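Local coordinates for natterin-like protein (Lethenteron camtschaticum, PDB 6IUL) that probably acts as a pore-forming cytotoxin of lamprey immunity, joining a jacalin-like lectin domain to an aerolysin-type toxin module, at residues L212-E220 and T231-V240; V256-V264 and K306-S314. All coordinates share one frame; numbering follows the deposited sequence.

Contact 1: residues L212-E220 and T231-V240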
loop_
_atom_site.group_PDB
_atom_site.type_symbol
_atom_site.label_atom_id
_atom_site.label_comp_id
_atom_site.label_asym_id
_atom_site.label_seq_id
_atom_site.Cartn_x
_atom_site.Cartn_y
_atom_site.Cartn_z
ATOM N N LEU A 212 3.707 10.407 -7.852
ATOM C CA LEU A 212 4.627 9.630 -8.708
ATOM C C LEU A 212 4.029 8.276 -9.098
ATOM O O LEU A 212 3.383 7.631 -8.268
ATOM C CB LEU A 212 5.929 9.357 -7.955
ATOM C CG LEU A 212 6.733 10.570 -7.550
ATOM C CD1 LEU A 212 7.917 10.166 -6.744
ATOM C CD2 LEU A 212 7.184 11.384 -8.755
ATOM N N SER A 213 4.189 7.889 -10.355
ATOM C CA SER A 213 4.080 6.500 -10.751
ATOM C C SER A 213 5.355 6.103 -11.490
ATOM O O SER A 213 6.094 6.957 -11.995
ATOM C CB SER A 213 2.828 6.206 -11.595
ATOM O OG SER A 213 2.811 7.020 -12.712
ATOM N N VAL A 214 5.614 4.801 -11.509
ATOM C CA VAL A 214 6.771 4.233 -12.182
ATOM C C VAL A 214 6.316 3.343 -13.316
ATOM O O VAL A 214 5.578 2.380 -13.113
ATOM C CB VAL A 214 7.582 3.384 -11.209
ATOM C CG1 VAL A 214 8.840 2.890 -11.893
ATOM C CG2 VAL A 214 7.942 4.191 -9.969
ATOM N N LYS A 215 6.718 3.682 -14.533
ATOM C CA LYS A 215 6.399 2.869 -15.681
ATOM C C LYS A 215 7.633 2.018 -15.959
ATOM O O LYS A 215 8.617 2.488 -16.525
ATOM C CB LYS A 215 5.958 3.708 -16.879
ATOM C CG LYS A 215 5.495 2.873 -18.059
ATOM C CD LYS A 215 5.047 3.768 -19.228
ATOM C CE LYS A 215 6.183 3.998 -20.231
ATOM N NZ LYS A 215 6.000 5.176 -21.109
ATOM N N ALA A 216 7.583 0.776 -15.470
ATOM C CA ALA A 216 8.744 -0.124 -15.457
ATOM C C ALA A 216 8.327 -1.553 -15.209
ATOM O O ALA A 216 7.203 -1.822 -14.792
ATOM C CB ALA A 216 9.702 0.285 -14.361
ATOM N N GLY A 217 9.263 -2.468 -15.420
ATOM C CA GLY A 217 9.059 -3.841 -15.027
ATOM C C GLY A 217 9.665 -4.092 -13.669
ATOM O O GLY A 217 10.494 -3.337 -13.208
ATOM N N ILE A 218 9.290 -5.196 -13.035
ATOM C CA ILE A 218 9.817 -5.512 -11.706
ATOM C C ILE A 218 10.976 -6.502 -11.828
ATOM O O ILE A 218 10.888 -7.486 -12.574
ATOM C CB ILE A 218 8.684 -6.067 -10.808
ATOM C CG1 ILE A 218 7.782 -4.913 -10.341
ATOM C CG2 ILE A 218 9.238 -6.814 -9.609
ATOM C CD1 ILE A 218 6.542 -5.347 -9.590
ATOM N N PRO A 219 12.083 -6.245 -11.112
ATOM C CA PRO A 219 13.180 -7.209 -11.054
ATOM C C PRO A 219 12.722 -8.543 -10.454
ATOM O O PRO A 219 12.061 -8.584 -9.401
ATOM C CB PRO A 219 14.213 -6.531 -10.150
ATOM C CG PRO A 219 13.922 -5.081 -10.315
ATOM C CD PRO A 219 12.436 -4.980 -10.461
ATOM N N GLU A 220 13.069 -9.618 -11.150
ATOM C CA GLU A 220 12.644 -10.959 -10.772
ATOM C C GLU A 220 13.857 -11.866 -10.881
ATOM O O GLU A 220 14.872 -11.540 -11.511
ATOM C CB GLU A 220 11.517 -11.463 -11.710
ATOM C CG GLU A 220 10.185 -10.743 -11.564
ATOM C CD GLU A 220 9.157 -11.133 -12.620
ATOM O OE1 GLU A 220 9.484 -11.938 -13.537
ATOM O OE2 GLU A 220 8.019 -10.614 -12.529
ATOM N N THR A 231 16.394 -10.941 -13.970
ATOM C CA THR A 231 15.834 -10.284 -15.171
ATOM C C THR A 231 14.779 -9.267 -14.739
ATOM O O THR A 231 14.470 -9.168 -13.542
ATOM C CB THR A 231 15.144 -11.241 -16.128
ATOM O OG1 THR A 231 14.466 -12.243 -15.358
ATOM C CG2 THR A 231 16.156 -11.852 -17.076
ATOM N N VAL A 232 14.230 -8.509 -15.693
ATOM C CA VAL A 232 13.150 -7.590 -15.374
ATOM C C VAL A 232 11.889 -8.090 -16.036
ATOM O O VAL A 232 11.847 -8.282 -17.248
ATOM C CB VAL A 232 13.406 -6.093 -15.775
ATOM C CG1 VAL A 232 14.613 -5.539 -15.043
ATOM C CG2 VAL A 232 13.527 -5.916 -17.288
ATOM N N GLY A 233 10.847 -8.247 -15.227
ATOM C CA GLY A 233 9.555 -8.686 -15.730
ATOM C C GLY A 233 8.916 -7.734 -16.721
ATOM O O GLY A 233 9.450 -6.668 -17.063
ATOM N N SER A 234 7.750 -8.152 -17.175
ATOM C CA SER A 234 6.908 -7.376 -18.063
ATOM C C SER A 234 6.607 -5.985 -17.438
ATOM O O SER A 234 6.376 -5.852 -16.238
ATOM C CB SER A 234 5.602 -8.168 -18.271
ATOM O OG SER A 234 4.787 -7.561 -19.236
ATOM N N GLU A 235 6.605 -4.964 -18.267
ATOM C CA GLU A 235 6.418 -3.601 -17.824
ATOM C C GLU A 235 4.968 -3.283 -17.456
ATOM O O GLU A 235 4.035 -3.707 -18.130
ATOM C CB GLU A 235 6.869 -2.659 -18.932
ATOM C CG GLU A 235 6.602 -1.191 -18.649
ATOM C CD GLU A 235 7.230 -0.274 -19.704
ATOM O OE1 GLU A 235 8.470 -0.348 -19.905
ATOM O OE2 GLU A 235 6.481 0.517 -20.336
ATOM N N SER A 236 4.788 -2.524 -16.381
ATOM C CA SER A 236 3.479 -1.910 -16.070
ATOM C C SER A 236 3.643 -0.620 -15.237
ATOM O O SER A 236 4.749 -0.103 -15.097
ATOM C CB SER A 236 2.560 -2.912 -15.354
ATOM O OG SER A 236 3.095 -3.230 -14.093
ATOM N N THR A 237 2.532 -0.138 -14.689
ATOM C CA THR A 237 2.472 1.033 -13.829
ATOM C C THR A 237 2.499 0.684 -12.349
ATOM O O THR A 237 1.744 -0.149 -11.908
ATOM C CB THR A 237 1.194 1.803 -14.148
ATOM O OG1 THR A 237 1.357 2.370 -15.444
ATOM C CG2 THR A 237 0.966 2.934 -13.190
ATOM N N HIS A 238 3.376 1.326 -11.585
ATOM C CA HIS A 238 3.547 0.971 -10.160
ATOM C C HIS A 238 3.623 2.232 -9.309
ATOM O O HIS A 238 4.046 3.279 -9.773
ATOM C CB HIS A 238 4.846 0.171 -9.939
ATOM C CG HIS A 238 4.954 -1.050 -10.795
ATOM N ND1 HIS A 238 4.289 -2.224 -10.498
ATOM C CD2 HIS A 238 5.632 -1.278 -11.944
ATOM C CE1 HIS A 238 4.560 -3.122 -11.430
ATOM N NE2 HIS A 238 5.378 -2.577 -12.313
ATOM N N ALA A 239 3.230 2.133 -8.046
ATOM C CA ALA A 239 3.564 3.175 -7.110
ATOM C C ALA A 239 5.025 2.967 -6.749
ATOM O O ALA A 239 5.590 1.883 -6.930
ATOM C CB ALA A 239 2.671 3.118 -5.879
ATOM N N VAL A 240 5.629 4.009 -6.206
ATOM C CA VAL A 240 7.026 3.983 -5.843
ATOM C C VAL A 240 7.319 2.896 -4.808
ATOM O O VAL A 240 8.413 2.339 -4.764
ATOM C CB VAL A 240 7.425 5.394 -5.365
ATOM C CG1 VAL A 240 8.492 5.369 -4.337
ATOM C CG2 VAL A 240 7.892 6.223 -6.544
HETATM O O HOH W 1 4.054 6.411 -5.921
#
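The carbonyl oxygen of A216 is held by two donors of the facing strand. S236 N reaches A216 O at 3.0 Å in a nearly straight bond (170°), standing well above the carbonyl plane, while H238 NE2, 3.2 Å from A216 O, makes a weak, bent one with that oxygen near the plane of the imidazole. A216 N completes the pair by donating to S236 O. With CG anti to its carbonyl carbon (chi1 -55°), the H238 ring reaches across to I218, whose CG1 sits over one ring face, 4.2 Å from the centroid, as a CH-pi contact. The firmer polar partner of the ring is E242, whose OE1 is hydrogen-bonded to ND1. Two more antiparallel pairs, V214 with H238 and E220 with T231, flank the centre; G233 N donates to I218 O at 2.8 Å. V240 CG2 packs on L212 CD1 (3.9 Å) and V214 CG2, and a water links L212 O to V240 N. Backbone bonds carry most of the polar grip, with H238 adding a weak one; the hairpin's place against the body of the module is consistent with the pre-stem hairpin of aerolysin-family toxins, a role inferred here.

Contact 2: residues V256-V264 and K306-S314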
loop_
_atom_site.group_PDB
_atom_site.type_symbol
_atom_site.label_atom_id
_atom_site.label_comp_id
_atom_site.label_asym_id
_atom_site.label_seq_id
_atom_site.Cartn_x
_atom_site.Cartn_y
_atom_site.Cartn_z
ATOM N N VAL A 256 3.985 -44.405 -6.324
ATOM C CA VAL A 256 4.717 -45.137 -5.294
ATOM C C VAL A 256 4.798 -46.615 -5.683
ATOM O O VAL A 256 3.773 -47.285 -5.799
ATOM C CB VAL A 256 4.048 -45.004 -3.945
ATOM C CG1 VAL A 256 4.964 -45.584 -2.860
ATOM C CG2 VAL A 256 3.680 -43.551 -3.689
ATOM N N PRO A 257 6.015 -47.113 -5.926
ATOM C CA PRO A 257 6.220 -48.545 -6.268
ATOM C C PRO A 257 5.763 -49.457 -5.134
ATOM O O PRO A 257 5.570 -48.987 -4.016
ATOM C CB PRO A 257 7.746 -48.669 -6.467
ATOM C CG PRO A 257 8.226 -47.278 -6.756
ATOM C CD PRO A 257 7.245 -46.324 -6.066
ATOM N N THR A 258 5.572 -50.740 -5.420
ATOM C CA THR A 258 5.182 -51.735 -4.414
ATOM C C THR A 258 6.200 -51.841 -3.283
ATOM O O THR A 258 7.419 -51.919 -3.529
ATOM C CB THR A 258 5.018 -53.154 -5.028
ATOM O OG1 THR A 258 6.238 -53.571 -5.622
ATOM C CG2 THR A 258 4.090 -53.142 -6.154
ATOM N N HIS A 259 5.683 -51.818 -2.060
ATOM C CA HIS A 259 6.485 -51.989 -0.841
ATOM C C HIS A 259 7.545 -50.923 -0.728
ATOM O O HIS A 259 8.702 -51.183 -0.389
ATOM C CB HIS A 259 7.062 -53.417 -0.754
ATOM C CG HIS A 259 5.997 -54.468 -0.679
ATOM N ND1 HIS A 259 5.715 -55.313 -1.725
ATOM C CD2 HIS A 259 5.095 -54.757 0.291
ATOM C CE1 HIS A 259 4.718 -56.112 -1.386
ATOM N NE2 HIS A 259 4.318 -55.787 -0.169
ATOM N N LYS A 260 7.145 -49.701 -1.046
ATOM C CA LYS A 260 8.097 -48.589 -1.001
ATOM C C LYS A 260 7.424 -47.376 -0.397
ATOM O O LYS A 260 6.191 -47.315 -0.277
ATOM C CB LYS A 260 8.658 -48.282 -2.396
ATOM C CG LYS A 260 10.171 -48.330 -2.489
ATOM C CD LYS A 260 10.741 -49.736 -2.692
ATOM C CE LYS A 260 12.271 -49.727 -2.690
ATOM N NZ LYS A 260 12.835 -48.891 -1.563
ATOM N N THR A 261 8.253 -46.451 0.039
ATOM C CA THR A 261 7.820 -45.210 0.600
ATOM C C THR A 261 8.318 -44.052 -0.271
ATOM O O THR A 261 9.461 -44.050 -0.724
ATOM C CB THR A 261 8.380 -45.072 2.024
ATOM O OG1 THR A 261 7.877 -46.139 2.844
ATOM C CG2 THR A 261 8.007 -43.707 2.681
ATOM N N VAL A 262 7.449 -43.064 -0.505
ATOM C CA VAL A 262 7.856 -41.843 -1.209
ATOM C C VAL A 262 7.542 -40.678 -0.271
ATOM O O VAL A 262 6.413 -40.540 0.233
ATOM C CB VAL A 262 7.143 -41.649 -2.545
ATOM C CG1 VAL A 262 7.531 -40.317 -3.170
ATOM C CG2 VAL A 262 7.497 -42.766 -3.492
ATOM N N THR A 263 8.537 -39.855 -0.016
ATOM C CA THR A 263 8.368 -38.720 0.885
ATOM C C THR A 263 8.479 -37.491 -0.007
ATOM O O THR A 263 9.415 -37.342 -0.805
ATOM C CB THR A 263 9.438 -38.703 2.018
ATOM O OG1 THR A 263 9.421 -39.947 2.762
ATOM C CG2 THR A 263 9.135 -37.631 3.010
ATOM N N VAL A 264 7.497 -36.616 0.090
ATOM C CA VAL A 264 7.437 -35.421 -0.782
ATOM C C VAL A 264 7.562 -34.178 0.059
ATOM O O VAL A 264 6.831 -33.985 1.057
ATOM C CB VAL A 264 6.118 -35.360 -1.529
ATOM C CG1 VAL A 264 6.037 -34.121 -2.392
ATOM C CG2 VAL A 264 5.931 -36.621 -2.349
ATOM N N LYS A 306 8.730 -19.943 -8.250
ATOM C CA LYS A 306 7.600 -20.904 -8.234
ATOM C C LYS A 306 7.859 -21.978 -7.184
ATOM O O LYS A 306 9.016 -22.276 -6.864
ATOM C CB LYS A 306 7.388 -21.559 -9.622
ATOM C CG LYS A 306 6.664 -20.673 -10.672
ATOM C CD LYS A 306 5.761 -19.651 -9.965
ATOM C CE LYS A 306 4.907 -18.751 -10.840
ATOM N NZ LYS A 306 3.719 -19.461 -11.367
ATOM N N MET A 307 6.793 -22.531 -6.608
ATOM C CA MET A 307 6.885 -23.673 -5.754
ATOM C C MET A 307 7.408 -24.876 -6.519
ATOM O O MET A 307 6.975 -25.124 -7.610
ATOM C CB MET A 307 5.528 -24.050 -5.164
ATOM C CG MET A 307 5.085 -23.139 -4.064
ATOM S SD MET A 307 3.587 -23.739 -3.304
ATOM C CE MET A 307 3.373 -22.377 -2.236
ATOM N N THR A 308 8.293 -25.634 -5.880
ATOM C CA THR A 308 8.777 -26.911 -6.436
ATOM C C THR A 308 8.677 -28.002 -5.371
ATOM O O THR A 308 8.312 -27.740 -4.223
ATOM C CB THR A 308 10.249 -26.760 -6.871
ATOM O OG1 THR A 308 11.026 -26.367 -5.720
ATOM C CG2 THR A 308 10.378 -25.675 -8.008
ATOM N N ALA A 309 9.009 -29.228 -5.745
ATOM C CA ALA A 309 8.969 -30.322 -4.795
ATOM C C ALA A 309 10.058 -31.363 -5.059
ATOM O O ALA A 309 10.504 -31.558 -6.182
ATOM C CB ALA A 309 7.593 -30.959 -4.820
ATOM N N VAL A 310 10.518 -31.977 -3.980
ATOM C CA VAL A 310 11.432 -33.112 -4.064
ATOM C C VAL A 310 10.695 -34.384 -3.563
ATOM O O VAL A 310 10.144 -34.396 -2.441
ATOM C CB VAL A 310 12.681 -32.863 -3.221
ATOM C CG1 VAL A 310 13.579 -34.094 -3.267
ATOM C CG2 VAL A 310 13.448 -31.636 -3.728
ATOM N N ALA A 311 10.678 -35.414 -4.411
ATOM C CA ALA A 311 10.145 -36.744 -4.044
ATOM C C ALA A 311 11.251 -37.766 -3.847
ATOM O O ALA A 311 12.008 -38.028 -4.759
ATOM C CB ALA A 311 9.182 -37.229 -5.087
ATOM N N THR A 312 11.344 -38.311 -2.643
ATOM C CA THR A 312 12.416 -39.236 -2.302
ATOM C C THR A 312 11.840 -40.633 -2.014
ATOM O O THR A 312 10.947 -40.767 -1.181
ATOM C CB THR A 312 13.205 -38.731 -1.061
ATOM O OG1 THR A 312 13.656 -37.381 -1.273
ATOM C CG2 THR A 312 14.430 -39.664 -0.748
ATOM N N GLU A 313 12.396 -41.650 -2.665
ATOM C CA GLU A 313 12.059 -43.068 -2.411
ATOM C C GLU A 313 12.861 -43.705 -1.246
ATOM O O GLU A 313 14.045 -43.512 -1.119
ATOM C CB GLU A 313 12.297 -43.902 -3.660
ATOM C CG GLU A 313 11.059 -44.630 -4.178
ATOM C CD GLU A 313 11.363 -45.640 -5.289
ATOM O OE1 GLU A 313 11.810 -46.758 -4.951
ATOM O OE2 GLU A 313 11.117 -45.342 -6.502
ATOM N N SER A 314 12.157 -44.442 -0.409
ATOM C CA SER A 314 12.676 -45.315 0.626
ATOM C C SER A 314 11.972 -46.693 0.605
ATOM O O SER A 314 12.382 -47.580 1.337
ATOM C CB SER A 314 12.357 -44.662 1.952
ATOM O OG SER A 314 13.377 -43.775 2.256
HETATM O O HOH W 2 10.987 -41.420 1.476
#
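T263 and T312 form a hydrogen-bonded antiparallel pair: T263 N donates to T312 O and T312 N to T263 O, both at 2.8 Å and nearly straight. A water also donates to T312 O, at 2.7 Å, and is hydrogen-bonded to T263 OG1, so that two donors grip one carbonyl. One step nearer the chain end, S314 N gives T261 O a 2.7 Å bond at 171°, tying down the C-terminal residue, whose CB lies alongside T261 CB. On the other face V262 pairs with E313 and V264 with A311, both non-hydrogen-bonded; V262 CG1 reaches diagonally to A311 CB (4.0 Å), and V264 touches A311 with CG2 and A309 with CG1. V262 CG2 also rests against E313 CG. Beyond it the E313 carboxylate reaches the two ends of the turn, OE1 3.3 Å from K260 CG and OE2 3.5 Å from P257 CG. The K260 chain, bent at chi2 (83°), crosses E313 at about a right angle. Its NZ ends 3.2 Å from S314 O, at the chain end, and 4.1 Å from E313 OE1, beyond a salt bridge; the negative charges there probably draw it in. A type II turn from P257 to K260 leads the chain from strand 241-256 into strand 260-285 and places P257 beside E313. This is the open end of the long beta hairpin of strands 260-285 and 290-313, where the C-terminal strand pairs back on its partner at the surface. Strand 260-285 runs between 290-313 and 166-178; backbone bonds from V262 to Y176 and from V264 to M174 secure its second edge, and T261 and T263 touch E175, K177 and E173. V262 and V264 instead face V254, F252 and F188, from strands 241-256 and 184-200.

Overall arrangement
Both contacts join antiparallel strands of one large curled sheet in the aerolysin-like part of the chain, but at different levels of an elongated molecule. The centre of contact 1 lies about 14 Å, and that of contact 2 about 49 Å, from the centre of the chain, contact 2 being near the tip that carries the C terminus; their centres are 39 Å apart, and their nearest atoms remain about 9 Å apart without touching. Strand 290-313 relates them: its Y299 packs on I218 and P219 of contact 1, while its C-terminal end runs into the 306-314 segment of contact 2. Strand 184-200 likewise reaches both, through W200 and S198 at contact 1 and Y186 and F188 at contact 2.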